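Local coordinates for protein YecR (Salmonella typhimurium, PDB 7BGL) that is of unknown function but is probably a lipoprotein, and packs against other protein chains in a large assembly, at residues 20-25 and 46-51; 32-37 and 55-60; 38-43 and 90-95; 69-74 and 94-99. All blocks are in the same frame, centred on the assembly; numbering follows the deposited sequence.

Contact 1 (20-25 and 46-51)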
# COMPACT_ATOMS: atom_id res chain seq x y z
N ARG C 20 -109.43 15.10 25.86
CA ARG C 20 -109.80 16.50 25.71
C ARG C 20 -108.82 17.35 26.51
O ARG C 20 -107.74 16.88 26.90
CB ARG C 20 -111.25 16.73 26.17
CG ARG C 20 -112.31 16.23 25.21
CD ARG C 20 -112.28 16.98 23.88
NE ARG C 20 -111.81 16.13 22.80
CZ ARG C 20 -112.55 15.21 22.19
NH1 ARG C 20 -113.80 14.99 22.55
NH2 ARG C 20 -112.02 14.49 21.21
N GLN C 21 -109.19 18.61 26.75
CA GLN C 21 -108.47 19.51 27.64
C GLN C 21 -107.04 19.76 27.15
O GLN C 21 -106.05 19.40 27.79
CB GLN C 21 -108.47 18.96 29.07
CG GLN C 21 -109.85 18.58 29.58
CD GLN C 21 -110.07 17.08 29.58
OE1 GLN C 21 -109.14 16.30 29.75
NE2 GLN C 21 -111.32 16.66 29.38
N ALA C 22 -106.96 20.40 25.99
CA ALA C 22 -105.69 20.88 25.45
C ALA C 22 -105.46 22.31 25.95
O ALA C 22 -106.24 23.21 25.63
CB ALA C 22 -105.70 20.84 23.92
N GLN C 23 -104.40 22.50 26.72
CA GLN C 23 -104.11 23.77 27.37
C GLN C 23 -102.89 24.43 26.75
O GLN C 23 -102.25 23.90 25.83
CB GLN C 23 -103.91 23.56 28.88
CG GLN C 23 -104.99 22.73 29.54
CD GLN C 23 -104.62 21.26 29.65
OE1 GLN C 23 -103.46 20.89 29.48
NE2 GLN C 23 -105.61 20.42 29.92
N VAL C 24 -102.55 25.61 27.26
CA VAL C 24 -101.42 26.40 26.79
C VAL C 24 -100.20 26.07 27.63
O VAL C 24 -100.30 25.73 28.81
CB VAL C 24 -101.74 27.91 26.84
CG1 VAL C 24 -100.63 28.71 26.17
CG2 VAL C 24 -103.09 28.19 26.18
N SER C 25 -99.02 26.17 27.01
CA SER C 25 -97.77 25.87 27.70
C SER C 25 -96.66 26.89 27.46
O SER C 25 -95.69 26.89 28.22
CB SER C 25 -97.24 24.49 27.28
OG SER C 25 -97.22 24.35 25.87
N SER C 46 -106.45 11.39 21.23
CA SER C 46 -106.76 12.74 21.70
C SER C 46 -106.96 13.73 20.55
O SER C 46 -106.09 13.87 19.68
CB SER C 46 -105.65 13.24 22.62
OG SER C 46 -104.48 13.55 21.90
N ARG C 47 -108.11 14.41 20.54
CA ARG C 47 -108.35 15.52 19.62
C ARG C 47 -109.42 16.39 20.27
O ARG C 47 -110.61 16.05 20.23
CB ARG C 47 -108.77 15.02 18.25
CG ARG C 47 -110.08 14.23 18.24
CD ARG C 47 -109.85 12.76 18.57
NE ARG C 47 -111.06 11.97 18.38
CZ ARG C 47 -111.39 10.92 19.11
NH1 ARG C 47 -110.63 10.50 20.11
NH2 ARG C 47 -112.53 10.27 18.84
N THR C 48 -109.01 17.51 20.87
CA THR C 48 -109.92 18.23 21.75
C THR C 48 -111.15 18.74 21.02
O THR C 48 -112.25 18.20 21.20
CB THR C 48 -109.20 19.40 22.42
OG1 THR C 48 -108.14 18.90 23.25
CG2 THR C 48 -110.16 20.21 23.27
N ASP C 49 -111.00 19.77 20.18
CA ASP C 49 -112.07 20.12 19.26
C ASP C 49 -111.58 20.70 17.94
O ASP C 49 -112.42 21.05 17.10
CB ASP C 49 -113.05 21.10 19.93
CG ASP C 49 -112.60 22.54 19.83
OD1 ASP C 49 -111.39 22.79 19.71
OD2 ASP C 49 -113.48 23.44 19.86
N ASP C 50 -110.27 20.83 17.72
CA ASP C 50 -109.74 21.42 16.49
C ASP C 50 -110.03 22.92 16.40
O ASP C 50 -109.60 23.57 15.44
CB ASP C 50 -110.30 20.70 15.26
CG ASP C 50 -110.22 19.19 15.38
OD1 ASP C 50 -109.09 18.67 15.46
OD2 ASP C 50 -111.28 18.53 15.38
N TYR C 51 -110.74 23.47 17.38
CA TYR C 51 -111.11 24.88 17.34
C TYR C 51 -110.78 25.58 18.66
O TYR C 51 -110.48 26.78 18.67
CB TYR C 51 -112.60 25.03 17.02
CG TYR C 51 -113.21 26.33 17.46
CD1 TYR C 51 -113.05 27.49 16.71
CD2 TYR C 51 -113.96 26.41 18.63
CE1 TYR C 51 -113.61 28.69 17.11
CE2 TYR C 51 -114.52 27.60 19.04
CZ TYR C 51 -114.35 28.74 18.27
OH TYR C 51 -114.91 29.93 18.68

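Contact 2 (32-37 and 55-60)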
# COMPACT_ATOMS: atom_id res chain seq x y z
N GLY C 32 -93.03 35.69 18.30
CA GLY C 32 -94.47 35.55 18.40
C GLY C 32 -94.96 34.12 18.30
O GLY C 32 -95.76 33.79 17.42
N ILE C 33 -94.48 33.26 19.20
CA ILE C 33 -94.75 31.83 19.14
C ILE C 33 -95.59 31.43 20.34
O ILE C 33 -95.24 31.74 21.48
CB ILE C 33 -93.45 31.01 19.09
CG1 ILE C 33 -92.65 31.35 17.83
CG2 ILE C 33 -93.76 29.52 19.12
CD1 ILE C 33 -93.38 31.06 16.54
N VAL C 34 -96.70 30.74 20.08
CA VAL C 34 -97.57 30.21 21.12
C VAL C 34 -97.57 28.69 21.01
O VAL C 34 -97.73 28.14 19.92
CB VAL C 34 -99.00 30.76 21.01
CG1 VAL C 34 -99.92 30.07 22.01
CG2 VAL C 34 -99.01 32.27 21.23
N ARG C 35 -97.38 28.02 22.15
CA ARG C 35 -97.32 26.56 22.19
C ARG C 35 -98.34 26.05 23.20
O ARG C 35 -98.33 26.48 24.36
CB ARG C 35 -95.92 26.07 22.55
CG ARG C 35 -94.84 26.46 21.56
CD ARG C 35 -94.04 25.25 21.11
NE ARG C 35 -93.20 25.54 19.96
CZ ARG C 35 -91.99 26.07 20.02
NH1 ARG C 35 -91.43 26.38 21.18
NH2 ARG C 35 -91.31 26.29 18.90
N LEU C 36 -99.19 25.13 22.76
CA LEU C 36 -100.16 24.47 23.61
C LEU C 36 -99.83 22.99 23.69
O LEU C 36 -99.25 22.42 22.76
CB LEU C 36 -101.59 24.66 23.09
CG LEU C 36 -101.92 26.02 22.47
CD1 LEU C 36 -103.33 26.02 21.91
CD2 LEU C 36 -101.74 27.13 23.49
N THR C 37 -100.18 22.37 24.81
CA THR C 37 -99.86 20.96 25.03
C THR C 37 -101.08 20.22 25.54
O THR C 37 -101.91 20.77 26.27
CB THR C 37 -98.71 20.80 26.04
OG1 THR C 37 -99.07 21.41 27.28
CG2 THR C 37 -97.44 21.44 25.51
N GLY C 55 -108.78 29.06 19.33
CA GLY C 55 -109.28 30.13 20.19
C GLY C 55 -108.28 30.53 21.26
O GLY C 55 -108.05 31.72 21.50
N THR C 56 -107.66 29.54 21.91
CA THR C 56 -106.67 29.84 22.94
C THR C 56 -105.45 30.53 22.35
O THR C 56 -104.90 31.46 22.95
CB THR C 56 -106.26 28.56 23.67
OG1 THR C 56 -105.72 27.63 22.72
CG2 THR C 56 -107.46 27.93 24.36
N ALA C 57 -105.00 30.09 21.17
CA ALA C 57 -103.87 30.73 20.53
C ALA C 57 -104.19 32.18 20.17
O ALA C 57 -103.35 33.07 20.34
CB ALA C 57 -103.45 29.95 19.28
N THR C 58 -105.40 32.43 19.66
CA THR C 58 -105.80 33.79 19.35
C THR C 58 -105.85 34.64 20.62
O THR C 58 -105.44 35.81 20.61
CB THR C 58 -107.16 33.80 18.65
OG1 THR C 58 -108.12 33.10 19.45
CG2 THR C 58 -107.06 33.13 17.29
N ARG C 59 -106.36 34.08 21.71
CA ARG C 59 -106.40 34.81 22.97
C ARG C 59 -104.99 35.17 23.44
O ARG C 59 -104.74 36.29 23.89
CB ARG C 59 -107.13 34.00 24.04
CG ARG C 59 -108.64 34.16 24.02
CD ARG C 59 -109.30 33.29 25.08
NE ARG C 59 -110.73 33.17 24.87
CZ ARG C 59 -111.46 32.14 25.27
NH1 ARG C 59 -110.92 31.11 25.90
NH2 ARG C 59 -112.77 32.14 25.02
N GLU C 60 -104.05 34.22 23.33
CA GLU C 60 -102.68 34.50 23.73
C GLU C 60 -102.05 35.57 22.85
O GLU C 60 -101.35 36.47 23.34
CB GLU C 60 -101.85 33.21 23.70
CG GLU C 60 -102.19 32.23 24.80
CD GLU C 60 -101.79 32.73 26.17
OE1 GLU C 60 -100.70 33.32 26.30
OE2 GLU C 60 -102.57 32.54 27.13

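Contact 3 (38-43 and 90-95)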
# COMPACT_ATOMS: atom_id res chain seq x y z
N TYR C 38 -101.19 18.95 25.14
CA TYR C 38 -102.21 18.06 25.66
C TYR C 38 -101.61 16.67 25.85
O TYR C 38 -100.54 16.36 25.33
CB TYR C 38 -103.46 18.01 24.76
CG TYR C 38 -103.20 17.71 23.31
CD1 TYR C 38 -102.80 18.71 22.43
CD2 TYR C 38 -103.38 16.43 22.80
CE1 TYR C 38 -102.57 18.44 21.10
CE2 TYR C 38 -103.16 16.15 21.46
CZ TYR C 38 -102.75 17.16 20.62
OH TYR C 38 -102.53 16.89 19.29
N ASN C 39 -102.31 15.85 26.63
CA ASN C 39 -101.80 14.56 27.07
C ASN C 39 -102.56 13.42 26.42
O ASN C 39 -103.75 13.54 26.08
CB ASN C 39 -101.88 14.43 28.59
CG ASN C 39 -101.15 15.54 29.31
OD1 ASN C 39 -100.31 16.22 28.73
ND2 ASN C 39 -101.47 15.73 30.59
N GLN C 40 -101.87 12.29 26.24
CA GLN C 40 -102.46 11.07 25.73
C GLN C 40 -102.00 9.89 26.57
O GLN C 40 -100.80 9.64 26.69
CB GLN C 40 -102.07 10.85 24.26
CG GLN C 40 -103.08 11.34 23.25
CD GLN C 40 -103.02 10.56 21.95
OE1 GLN C 40 -102.44 9.48 21.89
NE2 GLN C 40 -103.61 11.12 20.90
N PRO C 41 -102.93 9.14 27.18
CA PRO C 41 -102.53 7.92 27.90
C PRO C 41 -101.93 6.90 26.95
O PRO C 41 -101.88 7.12 25.74
CB PRO C 41 -103.84 7.42 28.51
CG PRO C 41 -104.76 8.60 28.50
CD PRO C 41 -104.35 9.48 27.37
N LEU C 42 -101.47 5.77 27.49
CA LEU C 42 -100.80 4.76 26.67
C LEU C 42 -101.69 4.30 25.52
O LEU C 42 -101.37 4.54 24.35
CB LEU C 42 -100.39 3.57 27.54
CG LEU C 42 -99.10 2.84 27.15
CD1 LEU C 42 -98.83 1.67 28.08
CD2 LEU C 42 -99.15 2.37 25.70
N PHE C 43 -102.80 3.64 25.84
CA PHE C 43 -103.74 3.17 24.83
C PHE C 43 -104.92 4.13 24.70
O PHE C 43 -106.08 3.77 24.87
CB PHE C 43 -104.21 1.76 25.16
CG PHE C 43 -104.16 1.43 26.63
CD1 PHE C 43 -105.05 2.00 27.51
CD2 PHE C 43 -103.20 0.55 27.11
CE1 PHE C 43 -105.00 1.70 28.86
CE2 PHE C 43 -103.15 0.24 28.46
CZ PHE C 43 -104.05 0.82 29.34
N THR C 90 -98.01 10.46 26.64
CA THR C 90 -97.42 11.13 25.49
C THR C 90 -97.91 12.57 25.45
O THR C 90 -99.11 12.82 25.57
CB THR C 90 -97.78 10.42 24.18
OG1 THR C 90 -97.29 9.07 24.22
CG2 THR C 90 -97.17 11.14 22.99
N ARG C 91 -96.98 13.51 25.28
CA ARG C 91 -97.32 14.92 25.18
C ARG C 91 -97.37 15.34 23.72
O ARG C 91 -96.42 15.12 22.97
CB ARG C 91 -96.31 15.78 25.94
CG ARG C 91 -96.35 15.61 27.45
CD ARG C 91 -97.48 16.43 28.05
NE ARG C 91 -97.54 16.30 29.50
CZ ARG C 91 -96.73 16.94 30.34
NH1 ARG C 91 -95.80 17.77 29.91
NH2 ARG C 91 -96.87 16.74 31.65
N PHE C 92 -98.49 15.94 23.32
CA PHE C 92 -98.67 16.43 21.96
C PHE C 92 -98.74 17.95 21.99
O PHE C 92 -99.49 18.53 22.79
CB PHE C 92 -99.94 15.85 21.33
CG PHE C 92 -99.83 14.40 20.97
CD1 PHE C 92 -100.18 13.42 21.88
CD2 PHE C 92 -99.38 14.01 19.72
CE1 PHE C 92 -100.07 12.08 21.55
CE2 PHE C 92 -99.27 12.68 19.39
CZ PHE C 92 -99.62 11.71 20.31
N THR C 93 -97.95 18.59 21.13
CA THR C 93 -97.80 20.03 21.12
C THR C 93 -98.38 20.62 19.84
O THR C 93 -98.27 20.04 18.75
CB THR C 93 -96.33 20.44 21.25
OG1 THR C 93 -95.63 20.10 20.05
CG2 THR C 93 -95.68 19.72 22.43
N LEU C 94 -99.00 21.79 19.98
CA LEU C 94 -99.54 22.55 18.86
C LEU C 94 -98.89 23.93 18.87
O LEU C 94 -98.89 24.61 19.90
CB LEU C 94 -101.06 22.67 18.96
CG LEU C 94 -101.86 21.37 18.83
CD1 LEU C 94 -103.34 21.63 19.06
CD2 LEU C 94 -101.62 20.73 17.47
N SER C 95 -98.34 24.33 17.73
CA SER C 95 -97.62 25.59 17.61
C SER C 95 -98.41 26.57 16.76
O SER C 95 -99.07 26.18 15.79
CB SER C 95 -96.23 25.38 17.00
OG SER C 95 -96.32 24.71 15.75

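Contact 4 (69-74 and 94-99)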
# COMPACT_ATOMS: atom_id res chain seq x y z
N ALA C 69 -103.68 34.17 15.28
CA ALA C 69 -102.80 33.01 15.36
C ALA C 69 -103.06 32.05 14.20
O ALA C 69 -104.21 31.87 13.77
CB ALA C 69 -102.98 32.30 16.69
N VAL C 70 -102.00 31.44 13.70
CA VAL C 70 -102.07 30.48 12.60
C VAL C 70 -101.39 29.19 13.04
O VAL C 70 -100.31 29.23 13.64
CB VAL C 70 -101.41 31.04 11.32
CG1 VAL C 70 -101.51 30.03 10.19
CG2 VAL C 70 -102.05 32.36 10.93
N SER C 71 -102.03 28.05 12.75
CA SER C 71 -101.47 26.77 13.16
C SER C 71 -100.09 26.54 12.57
O SER C 71 -99.14 26.19 13.28
CB SER C 71 -102.43 25.64 12.76
OG SER C 71 -103.61 25.67 13.54
N PHE C 72 -99.97 26.66 11.24
CA PHE C 72 -98.69 26.74 10.55
C PHE C 72 -97.88 25.45 10.67
O PHE C 72 -96.83 25.32 10.02
CB PHE C 72 -97.88 27.95 11.04
CG PHE C 72 -96.92 27.66 12.18
CD1 PHE C 72 -95.71 27.01 11.94
CD2 PHE C 72 -97.20 28.08 13.46
CE1 PHE C 72 -94.83 26.76 12.98
CE2 PHE C 72 -96.32 27.83 14.50
CZ PHE C 72 -95.14 27.17 14.26
N GLY C 73 -98.34 24.49 11.45
CA GLY C 73 -97.56 23.31 11.77
C GLY C 73 -98.36 22.04 11.89
O GLY C 73 -99.51 21.95 11.44
N GLN C 74 -97.74 21.04 12.51
CA GLN C 74 -98.31 19.72 12.73
C GLN C 74 -98.09 19.30 14.17
O GLN C 74 -97.09 19.71 14.79
CB GLN C 74 -97.67 18.68 11.79
CG GLN C 74 -98.42 17.36 11.70
CD GLN C 74 -97.61 16.28 11.03
OE1 GLN C 74 -96.42 16.45 10.76
NE2 GLN C 74 -98.24 15.14 10.75
N LEU C 94 -99.00 21.79 19.98
CA LEU C 94 -99.54 22.55 18.86
C LEU C 94 -98.89 23.93 18.87
O LEU C 94 -98.89 24.61 19.90
CB LEU C 94 -101.06 22.67 18.96
CG LEU C 94 -101.86 21.37 18.83
CD1 LEU C 94 -103.34 21.63 19.06
CD2 LEU C 94 -101.62 20.73 17.47
N SER C 95 -98.34 24.33 17.73
CA SER C 95 -97.62 25.59 17.61
C SER C 95 -98.41 26.57 16.76
O SER C 95 -99.07 26.18 15.79
CB SER C 95 -96.23 25.38 17.00
OG SER C 95 -96.32 24.71 15.75
N TRP C 96 -98.36 27.85 17.14
CA TRP C 96 -99.04 28.92 16.43
C TRP C 96 -98.11 30.11 16.32
O TRP C 96 -97.38 30.42 17.27
CB TRP C 96 -100.34 29.33 17.14
CG TRP C 96 -101.23 28.18 17.50
CD1 TRP C 96 -101.04 27.26 18.49
CD2 TRP C 96 -102.47 27.83 16.86
NE1 TRP C 96 -102.07 26.36 18.51
CE2 TRP C 96 -102.96 26.68 17.52
CE3 TRP C 96 -103.20 28.37 15.81
CZ2 TRP C 96 -104.16 26.07 17.15
CZ3 TRP C 96 -104.39 27.76 15.44
CH2 TRP C 96 -104.85 26.62 16.11
N GLN C 97 -98.13 30.77 15.17
CA GLN C 97 -97.31 31.94 14.91
C GLN C 97 -98.23 33.15 14.83
O GLN C 97 -98.93 33.34 13.83
CB GLN C 97 -96.51 31.77 13.62
CG GLN C 97 -95.47 32.86 13.38
CD GLN C 97 -95.88 33.80 12.26
OE1 GLN C 97 -96.64 33.44 11.37
NE2 GLN C 97 -95.38 35.03 12.32
N CYS C 98 -98.22 33.98 15.87
CA CYS C 98 -99.07 35.16 15.89
C CYS C 98 -98.65 36.13 14.80
O CYS C 98 -97.46 36.34 14.55
CB CYS C 98 -99.00 35.84 17.26
SG CYS C 98 -99.36 34.78 18.67
N ARG C 99 -99.63 36.72 14.13
CA ARG C 99 -99.37 37.65 13.04
C ARG C 99 -100.36 38.81 13.05
O ARG C 99 -100.52 39.49 14.07
CB ARG C 99 -99.43 36.93 11.69
CG ARG C 99 -98.20 36.08 11.40
CD ARG C 99 -98.18 35.63 9.95
NE ARG C 99 -99.31 34.78 9.62
CZ ARG C 99 -99.51 34.22 8.43
NH1 ARG C 99 -98.66 34.39 7.44
NH2 ARG C 99 -100.59 33.46 8.24

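Contact 1 (20-25 and 46-51)
With CG anti to its own carbonyl carbon (chi1 -75°) and CD turned again at chi2 (-65°), the Arg20 side chain folds over toward Arg47 and Thr48 and brings its guanidinium up to their carbonyl oxygens. The oxygen of Thr48 lies over one face of the group, Arg20 NE to Thr48 O being 2.7 Å at an angle too poor for a hydrogen bond. The oxygen of Arg47 sits near the guanidinium plane, at its edge. A hydrogen bond from Arg20 NH2 to Arg47 O is indicated, but at 2.3 Å it is very short, and the position of that oxygen is doubtful. These groups join the lead-in to strand 23-28, an outermost strand of the antiparallel sheet within this chain, to the loop that runs from strand 33-41 into helix 52-63. Nearer the sheet, Thr48 packs with both branches: its CG2 lies 3.9 Å from Arg20 CD, and the hydroxyl OG1 approaches Ala22 CB at 3.2 Å. The second arginine points its CB away from residues 20-25, yet Arg47 NE is still 3.9 Å from Arg20 NH2, a like-charge approach. Arg47 NH1 donates separately to Thr17 O. Farther on, Asp49 OD1 and the backbone N of Tyr51 fit an Asx turn, though the place of OD1 is less sure, just where Tyr51 occupies the N-cap position of the helix.

Contact 2 (32-37 and 55-60)
Val34 and Leu36 meet Thr56, Ala57 and Glu60 in a helix-on-sheet packing, in which helix 52-63 lies across one face of the antiparallel sheet. The axes of the local segments 33-37 and 55-60 pass 9.0 Å apart at 143°, closer to antiparallel than to perpendicular. Alternation along the strand puts Val34 and Leu36 on the helix side, and no hydrogen bond spans the gap. Val34 straddles the start of the Glu60 side chain at about a right angle: CG2 lies 3.9 Å from Glu60 CB and CG1 4.1 Å from the same atom. CG1 also reaches Ala57, 4.5 Å from its CB. One turn earlier, Leu36 CD1 touches Thr56 OG1 at 3.0 Å, a close meeting of a methyl with a hydroxyl. That oxygen is turned back to its own helix, where it shares its hydrogen bonding between Ser53 O, the stronger partner, and Val52 O, and the buried leucine therefore faces a polar atom already provided for. Strand 33-41 is central here: Val24 of strand 23-28 borders Leu36 and Thr56 to one side, and Trp96 of strand 87-97 touches Leu36 and Ala57 from the other.

Contact 3 (38-43 and 90-95)
Tyr38 and Phe92 exchange two backbone hydrogen bonds, Tyr38 N to Phe92 O and Phe92 N to Tyr38 O, each 2.9 Å long. Gln40 and Thr90 form the next hydrogen-bonded pair in the same way, Gln40 N giving to Thr90 O and Thr90 N to Gln40 O. These four bonds set the antiparallel register of strands 33-41 and 87-97, with Asn39 and Arg91 as the non-hydrogen-bonded pair between them. On the face that carries this middle pair, the two side chains lie side by side and point the same way; Asn39 OD1 is 2.9 Å from Arg91 NE, and the amide and guanidinium planes are only 20° apart. The other face is aromatic. Tyr38 takes chi1 of 52°, with CG between its backbone N and carbonyl carbon, and its ring comes to lie over the CB of Phe92. This is a CH-pi contact, CB being 3.5 Å from the ring centroid, although some of its carbon-carbon distances are too short to be taken literally. The two rings themselves are nearly parallel, at 14°, but slid apart with centroids 5.6 Å from each other, and they scarcely overlap. Leu94 closes on the tyrosine from its edge, CG to Tyr38 CE1 being 3.8 Å, and the chain of Gln40 meets the phenylalanine, CG to Phe92 CE1 being 3.5 Å. Ala22, Ser46 and Pro75 also border the tyrosine. Register therefore rests on main-chain bonds, to which Asn39 and Arg91 may add a polar supplement.

Contact 4 (69-74 and 94-99)
Trp96 and Phe72 mark the two sides of this contact, in which loop 69-74 runs alongside the last part of strand 87-97 in the antiparallel sheet. A single backbone hydrogen bond, Gln97 N to Val70 O at 3.1 Å, joins the two segments, and the same oxygen also receives the CA-H of Trp96. Alternation along the strand sends Trp96 to the helix-covered face of the sheet and its neighbours Ser95 and Gln97 to the other. The indole is overlaid by Ser71: CA stands 4.0 Å from the centroid of the six-membered ring, above the face but toward the rim, and OG hangs over the same ring, close to CZ3 and CH2. Ala69 CB rests 4.0 Å from Trp96 CB, while Ala57 and Ser53 of helix 52-63 and the ring of His54 also meet the indole. The Phe72 ring lies on the opposite face of the strand. It presents an edge to the backbone, CE2 lying 3.3 Å from Trp96 N, and reaches the side chains on that face: CZ is 3.1 Å from Ser95 OG and CD2 is 3.8 Å from Gln97 CB. Phe72 and Gln97 both pack on apolar side chains of another protein's chain, which places this face at an interface of the assembly. Next along the strand, Cys98 is tied to Cys61 of the helix by a disulfide. At the end of the modelled chain, Val70 CG2 meets the edge of the Arg99 guanidinium, 3.3 Å from NH2.

In the fold
All four contacts reach one antiparallel sheet. Contact 2 is the buried one, joining helix to sheet through aliphatic packing, and contact 4 lies beside it on the same side of the chain's centre, partly buried; Ala57 touches both Trp96 and Ala69 there. Contacts 1 and 3 are surface contacts with more polar character, the first relying on an arginine set against loop carbonyls, the third mixing regular strand bonds with aromatic packing. Strand 33-41 serves contacts 2 and 3, whose centres are about 16 Å apart, and strand 87-97 serves contacts 3 and 4, which share Leu94 and Ser95. Contact 1 also adjoins contact 3, their centres being about 9 Å apart.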